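Local coordinates for protein ShdD (Sedimentibacter hydroxybenzoicus, PDB 7AE5) that takes part in the non-oxidative decarboxylation and detoxification of phenolic acids under anaerobic conditions, though its precise biochemical role is unknown, at residues Lys2-Gly7 against Glu39-Met44; Val11-Asp16 against Ala22-Val27. One frame throughout, in Å; residues are numbered along the deposited sequence.

Interaction 1 (Lys2-Gly7 against Glu39-Met44). With ZN (zinc ion), chain Z.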
loop_
_atom_site.group_PDB
_atom_site.type_symbol
_atom_site.label_atom_id
_atom_site.label_comp_id
_atom_site.label_asym_id
_atom_site.label_seq_id
_atom_site.Cartn_x
_atom_site.Cartn_y
_atom_site.Cartn_z
ATOM N N LYS H 2 -11.904 -20.259 53.206
ATOM C CA LYS H 2 -11.727 -18.952 52.594
ATOM C C LYS H 2 -12.317 -18.906 51.189
ATOM O O LYS H 2 -12.463 -19.923 50.508
ATOM C CB LYS H 2 -10.244 -18.587 52.546
ATOM C CG LYS H 2 -9.558 -18.598 53.908
ATOM C CD LYS H 2 -8.149 -18.011 53.853
ATOM C CE LYS H 2 -7.600 -17.969 52.432
ATOM N NZ LYS H 2 -6.232 -17.380 52.388
ATOM N N CYS H 3 -12.653 -17.691 50.762
ATOM C CA CYS H 3 -13.117 -17.471 49.401
ATOM C C CYS H 3 -11.964 -17.679 48.426
ATOM O O CYS H 3 -10.896 -17.076 48.572
ATOM C CB CYS H 3 -13.693 -16.063 49.267
ATOM S SG CYS H 3 -13.796 -15.456 47.573
ATOM N N HIS H 4 -12.178 -18.539 47.428
ATOM C CA HIS H 4 -11.099 -18.918 46.521
ATOM C C HIS H 4 -10.628 -17.763 45.646
ATOM O O HIS H 4 -9.511 -17.818 45.123
ATOM C CB HIS H 4 -11.544 -20.086 45.639
ATOM C CG HIS H 4 -11.898 -21.321 46.406
ATOM N ND1 HIS H 4 -13.134 -21.508 46.985
ATOM C CD2 HIS H 4 -11.176 -22.431 46.691
ATOM C CE1 HIS H 4 -13.159 -22.680 47.594
ATOM N NE2 HIS H 4 -11.985 -23.261 47.431
ATOM N N ARG H 5 -11.443 -16.723 45.482
ATOM C CA ARG H 5 -11.107 -15.629 44.579
ATOM C C ARG H 5 -10.326 -14.517 45.275
ATOM O O ARG H 5 -9.287 -14.078 44.772
ATOM C CB ARG H 5 -12.381 -15.060 43.950
ATOM C CG ARG H 5 -12.171 -13.756 43.202
ATOM C CD ARG H 5 -13.170 -13.613 42.070
ATOM N NE ARG H 5 -14.420 -13.010 42.518
ATOM C CZ ARG H 5 -15.476 -12.816 41.741
ATOM N NH1 ARG H 5 -15.472 -13.177 40.468
ATOM N NH2 ARG H 5 -16.564 -12.249 42.254
ATOM N N CYS H 6 -10.810 -14.050 46.423
ATOM C CA CYS H 6 -10.199 -12.925 47.114
ATOM C C CYS H 6 -9.599 -13.295 48.464
ATOM O O CYS H 6 -9.028 -12.426 49.129
ATOM C CB CYS H 6 -11.225 -11.800 47.291
ATOM S SG CYS H 6 -12.373 -12.058 48.649
ATOM N N GLY H 7 -9.708 -14.555 48.884
ATOM C CA GLY H 7 -9.077 -15.020 50.101
ATOM C C GLY H 7 -9.761 -14.625 51.390
ATOM O O GLY H 7 -9.254 -14.966 52.466
ATOM N N GLU H 39 -17.608 -28.452 44.347
ATOM C CA GLU H 39 -16.549 -27.907 43.514
ATOM C C GLU H 39 -15.255 -27.767 44.309
ATOM O O GLU H 39 -15.249 -27.718 45.542
ATOM C CB GLU H 39 -16.946 -26.540 42.952
ATOM C CG GLU H 39 -17.978 -26.568 41.843
ATOM C CD GLU H 39 -18.161 -25.206 41.196
ATOM O OE1 GLU H 39 -19.000 -24.423 41.691
ATOM O OE2 GLU H 39 -17.472 -24.919 40.193
ATOM N N ASN H 40 -14.145 -27.703 43.578
ATOM C CA ASN H 40 -12.831 -27.384 44.137
ATOM C C ASN H 40 -12.239 -26.291 43.259
ATOM O O ASN H 40 -11.337 -26.545 42.450
ATOM C CB ASN H 40 -11.930 -28.618 44.199
ATOM N N PRO H 41 -12.726 -25.056 43.395
ATOM C CA PRO H 41 -12.433 -24.029 42.384
ATOM C C PRO H 41 -10.979 -23.581 42.426
ATOM O O PRO H 41 -10.442 -23.255 43.488
ATOM C CB PRO H 41 -13.384 -22.882 42.755
ATOM C CG PRO H 41 -14.361 -23.466 43.743
ATOM C CD PRO H 41 -13.618 -24.551 44.448
ATOM N N VAL H 42 -10.350 -23.569 41.257
ATOM C CA VAL H 42 -9.043 -22.958 41.056
ATOM C C VAL H 42 -9.284 -21.688 40.251
ATOM O O VAL H 42 -9.520 -21.737 39.038
ATOM C CB VAL H 42 -8.061 -23.898 40.346
ATOM C CG1 VAL H 42 -6.799 -23.145 39.944
ATOM C CG2 VAL H 42 -7.715 -25.077 41.242
ATOM N N VAL H 43 -9.253 -20.546 40.929
ATOM C CA VAL H 43 -9.398 -19.258 40.261
ATOM C C VAL H 43 -8.056 -18.893 39.640
ATOM O O VAL H 43 -7.032 -18.871 40.330
ATOM C CB VAL H 43 -9.867 -18.175 41.242
ATOM C CG1 VAL H 43 -9.971 -16.830 40.541
ATOM C CG2 VAL H 43 -11.197 -18.565 41.867
ATOM N N MET H 44 -8.057 -18.625 38.335
ATOM C CA MET H 44 -6.836 -18.187 37.674
ATOM C C MET H 44 -6.312 -16.910 38.321
ATOM O O MET H 44 -7.056 -16.137 38.930
ATOM C CB MET H 44 -7.072 -17.951 36.182
ATOM C CG MET H 44 -7.683 -19.119 35.432
ATOM S SD MET H 44 -7.874 -18.728 33.681
ATOM C CE MET H 44 -7.908 -20.365 32.953
HETATM ZN ZN ZN Z . -14.250 -13.192 47.872
#
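His4 and Val43, with Pro41 beside them, join a zinc knuckle, a CxxC turn, to the loop that follows strand 34-36. Cys3 and Cys6 are the two cysteines of this turn. Each puts its SG 2.3 Å from the zinc ion, and Cys28 and Cys31 complete a four-cysteine site. Two such CxxC pairs beside a small antiparallel sheet are consistent with a zinc-ribbon-like fold. His4, between the two ligands in sequence, points its side chain at the 39-44 loop, and Pro41 lies over one face of its ring. The proline and imidazole side chains cross at about a right angle. CD of Pro41 sits 3.7 Å from the centroid of the His4 ring and 14° off its normal. This is a CH-pi contact, displaced toward the NE2-CE1 side. CD2 of the same ring comes 3.4 Å from Pro41 O. Lys2 O lies over the opposite face, toward the rim. The ring is reached there because CG of His4 stands anti to the carbonyl carbon (chi1 -61°). With an alanine here, Pro41 CD is likely to lose the ring it packs on, opening a gap between the turn and the loop. Trp35 also meets the His4 ring edge-to-face.

Val43 covers the backbone of the turn. Its CG2 methyl lies 3.7 Å from His4 O and also reaches CA of Arg5. The end of the Arg5 side chain leads away from this loop. It bonds to Cys31 O and to Gly274 O of the chain of Phenolic acid decarboxylase. No hydrogen bond joins 2-7 to 39-44, so the contact rests on the CH-pi contact and on van der Waals packing. Within the turn, Cys3 SG has another role besides binding zinc. It accepts a nearly straight hydrogen bond from Cys6 N at 3.5 Å, with an N-H...S angle of 173°.

Interaction 2 (Val11-Asp16 against Ala22-Val27)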
loop_
_atom_site.group_PDB
_atom_site.type_symbol
_atom_site.label_atom_id
_atom_site.label_comp_id
_atom_site.label_asym_id
_atom_site.label_seq_id
_atom_site.Cartn_x
_atom_site.Cartn_y
_atom_site.Cartn_z
ATOM N N VAL H 11 -17.155 -15.527 54.649
ATOM C CA VAL H 11 -17.930 -16.416 53.795
ATOM C C VAL H 11 -19.078 -16.986 54.615
ATOM O O VAL H 11 -18.895 -17.356 55.779
ATOM C CB VAL H 11 -17.051 -17.546 53.217
ATOM C CG1 VAL H 11 -17.907 -18.656 52.619
ATOM C CG2 VAL H 11 -16.085 -16.988 52.181
ATOM N N ARG H 12 -20.263 -17.044 54.012
ATOM C CA ARG H 12 -21.442 -17.601 54.658
ATOM C C ARG H 12 -22.105 -18.599 53.721
ATOM O O ARG H 12 -21.823 -18.647 52.521
ATOM C CB ARG H 12 -22.438 -16.505 55.055
ATOM C CG ARG H 12 -23.101 -15.827 53.870
ATOM C CD ARG H 12 -24.106 -14.781 54.317
ATOM N NE ARG H 12 -24.672 -14.067 53.179
ATOM C CZ ARG H 12 -25.775 -14.430 52.539
ATOM N NH1 ARG H 12 -26.477 -15.487 52.915
ATOM N NH2 ARG H 12 -26.185 -13.715 51.496
ATOM N N LYS H 13 -23.000 -19.405 54.288
ATOM C CA LYS H 13 -23.729 -20.401 53.516
ATOM C C LYS H 13 -24.943 -19.762 52.856
ATOM O O LYS H 13 -25.812 -19.208 53.540
ATOM C CB LYS H 13 -24.158 -21.562 54.407
ATOM C CG LYS H 13 -25.096 -22.528 53.712
ATOM C CD LYS H 13 -24.840 -23.948 54.155
ATOM C CE LYS H 13 -25.263 -24.160 55.595
ATOM N NZ LYS H 13 -26.711 -23.873 55.773
ATOM N N MET H 14 -25.007 -19.846 51.527
ATOM C CA MET H 14 -26.148 -19.309 50.796
ATOM C C MET H 14 -27.364 -20.218 50.928
ATOM O O MET H 14 -28.422 -19.793 51.406
ATOM C CB MET H 14 -25.780 -19.110 49.324
ATOM C CG MET H 14 -26.501 -17.957 48.652
ATOM S SD MET H 14 -26.519 -18.138 46.860
ATOM C CE MET H 14 -24.861 -17.595 46.459
ATOM N N VAL H 15 -27.228 -21.478 50.515
ATOM C CA VAL H 15 -28.341 -22.419 50.516
ATOM C C VAL H 15 -27.812 -23.821 50.767
ATOM O O VAL H 15 -26.649 -24.129 50.493
ATOM C CB VAL H 15 -29.128 -22.383 49.185
ATOM C CG1 VAL H 15 -30.126 -21.236 49.172
ATOM C CG2 VAL H 15 -28.167 -22.289 48.008
ATOM N N ASP H 16 -28.684 -24.669 51.296
ATOM C CA ASP H 16 -28.495 -26.109 51.272
ATOM C C ASP H 16 -29.146 -26.681 50.018
ATOM O O ASP H 16 -29.955 -26.026 49.358
ATOM C CB ASP H 16 -29.101 -26.756 52.517
ATOM C CG ASP H 16 -28.109 -26.881 53.651
ATOM O OD1 ASP H 16 -28.012 -25.942 54.470
ATOM O OD2 ASP H 16 -27.439 -27.930 53.734
ATOM N N ALA H 22 -26.919 -33.341 49.490
ATOM C CA ALA H 22 -25.900 -33.561 48.472
ATOM C C ALA H 22 -24.810 -32.498 48.525
ATOM O O ALA H 22 -23.629 -32.811 48.338
ATOM C CB ALA H 22 -26.542 -33.596 47.084
ATOM N N TRP H 23 -25.178 -31.243 48.780
ATOM C CA TRP H 23 -24.206 -30.158 48.720
ATOM C C TRP H 23 -24.756 -28.925 49.421
ATOM O O TRP H 23 -25.925 -28.865 49.811
ATOM C CB TRP H 23 -23.840 -29.821 47.270
ATOM C CG TRP H 23 -25.021 -29.763 46.346
ATOM C CD1 TRP H 23 -25.394 -30.708 45.437
ATOM C CD2 TRP H 23 -25.980 -28.701 46.233
ATOM N NE1 TRP H 23 -26.525 -30.307 44.769
ATOM C CE2 TRP H 23 -26.904 -29.077 45.239
ATOM C CE3 TRP H 23 -26.145 -27.469 46.875
ATOM C CZ2 TRP H 23 -27.978 -28.269 44.872
ATOM C CZ3 TRP H 23 -27.212 -26.670 46.510
ATOM C CH2 TRP H 23 -28.114 -27.072 45.517
ATOM N N GLU H 24 -23.877 -27.937 49.571
ATOM C CA GLU H 24 -24.221 -26.596 50.014
ATOM C C GLU H 24 -23.555 -25.606 49.070
ATOM O O GLU H 24 -22.638 -25.957 48.324
ATOM C CB GLU H 24 -23.767 -26.343 51.462
ATOM C CG GLU H 24 -23.856 -27.575 52.361
ATOM C CD GLU H 24 -23.956 -27.240 53.843
ATOM O OE1 GLU H 24 -23.095 -26.475 54.336
ATOM O OE2 GLU H 24 -24.877 -27.756 54.516
ATOM N N VAL H 25 -24.026 -24.363 49.097
ATOM C CA VAL H 25 -23.455 -23.292 48.288
ATOM C C VAL H 25 -23.006 -22.174 49.215
ATOM O O VAL H 25 -23.787 -21.703 50.050
ATOM C CB VAL H 25 -24.451 -22.765 47.239
ATOM C CG1 VAL H 25 -23.772 -21.743 46.344
ATOM C CG2 VAL H 25 -25.005 -23.910 46.411
ATOM N N TYR H 26 -21.756 -21.753 49.065
ATOM C CA TYR H 26 -21.176 -20.679 49.854
ATOM C C TYR H 26 -20.993 -19.445 48.984
ATOM O O TYR H 26 -20.895 -19.536 47.758
ATOM C CB TYR H 26 -19.836 -21.113 50.457
ATOM C CG TYR H 26 -19.930 -22.421 51.205
ATOM C CD1 TYR H 26 -20.494 -22.478 52.471
ATOM C CD2 TYR H 26 -19.474 -23.603 50.636
ATOM C CE1 TYR H 26 -20.590 -23.673 53.156
ATOM C CE2 TYR H 26 -19.567 -24.803 51.314
ATOM C CZ TYR H 26 -20.126 -24.832 52.572
ATOM O OH TYR H 26 -20.220 -26.024 53.251
ATOM N N VAL H 27 -20.960 -18.281 49.628
ATOM C CA VAL H 27 -20.808 -17.008 48.931
ATOM C C VAL H 27 -19.949 -16.078 49.775
ATOM O O VAL H 27 -20.118 -15.988 50.997
ATOM C CB VAL H 27 -22.175 -16.365 48.603
ATOM C CG1 VAL H 27 -23.010 -16.178 49.865
ATOM C CG2 VAL H 27 -21.988 -15.040 47.863
#
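Val27 stands beside Arg12, both side chains pointing the same way. CG1 of Val27 lies over one face of the guanidinium group, 4.1 Å above the centre of its plane. A first torsion of 69° and a chain extended from CG to NE carry the Arg12 guanidinium alongside Val27, with CG of Arg12 against CG1 of Val27. NH2 of Arg12 forms a salt bridge with Asp173 of the chain of Phenolic acid decarboxylase. Met14 crosses Val27 at about a right angle. Its chain bends at the last torsion (chi3 -79°), and the CE methyl ends 3.7 Å from CB of Val27. Val15 and Val25 lie side by side, with CG2 of Val15 against CB of Val25.

The two segments are the arms of an antiparallel beta hairpin. Arg12 and Val27 form a hydrogen-bonded pair, with Val27 N donating to Arg12 O at 3.0 Å. Further along, a classic beta bulge places both Met14 and Val15 against Val25. Val25 O accepts a bond from Met14 N at 2.7 Å and a weak one from Val15 N. Val25 N in turn donates to Val15 O.

Lys13, Asp16, Glu24 and Tyr26 share the face opposite Arg12, Val15, Val25 and Val27. The Lys13 chain bends at three torsions toward Asp16 and puts NZ 2.8 Å from Asp16 OD1, in a salt bridge. Its CD and CE pass slantwise across the Glu24 carboxylate. Asp16 and Glu24 also lie side by side, their carboxylate planes almost perpendicular. OD2 of Asp16 is 2.7 Å from OE2 of Glu24, which suggests that one of the acids holds a proton. Nearer the start of the strand, CG1 of Val11 packs 3.8 Å from CB of Tyr26.

Interaction 2 is nested within the loop that interaction 1 closes, and their centres are 14 Å apart. They touch where CG2 of Val11 lies 3.8 Å from Cys3 N. That CG2, the nearest atom of the Val11 side chain to the metal, is about 6 Å from the zinc ion, so the start of the hairpin borders the metal site. Two zinc ligands, Cys3 and Cys6, belong to interaction 1. Of the other two, Cys28 comes directly after the 22-27 segment and Cys31 three residues later. Trp35 of strand 34-36 is a further common neighbour, meeting His4 of interaction 1 and Val11 of interaction 2. Both contacts also face a chain of Phenolic acid decarboxylase.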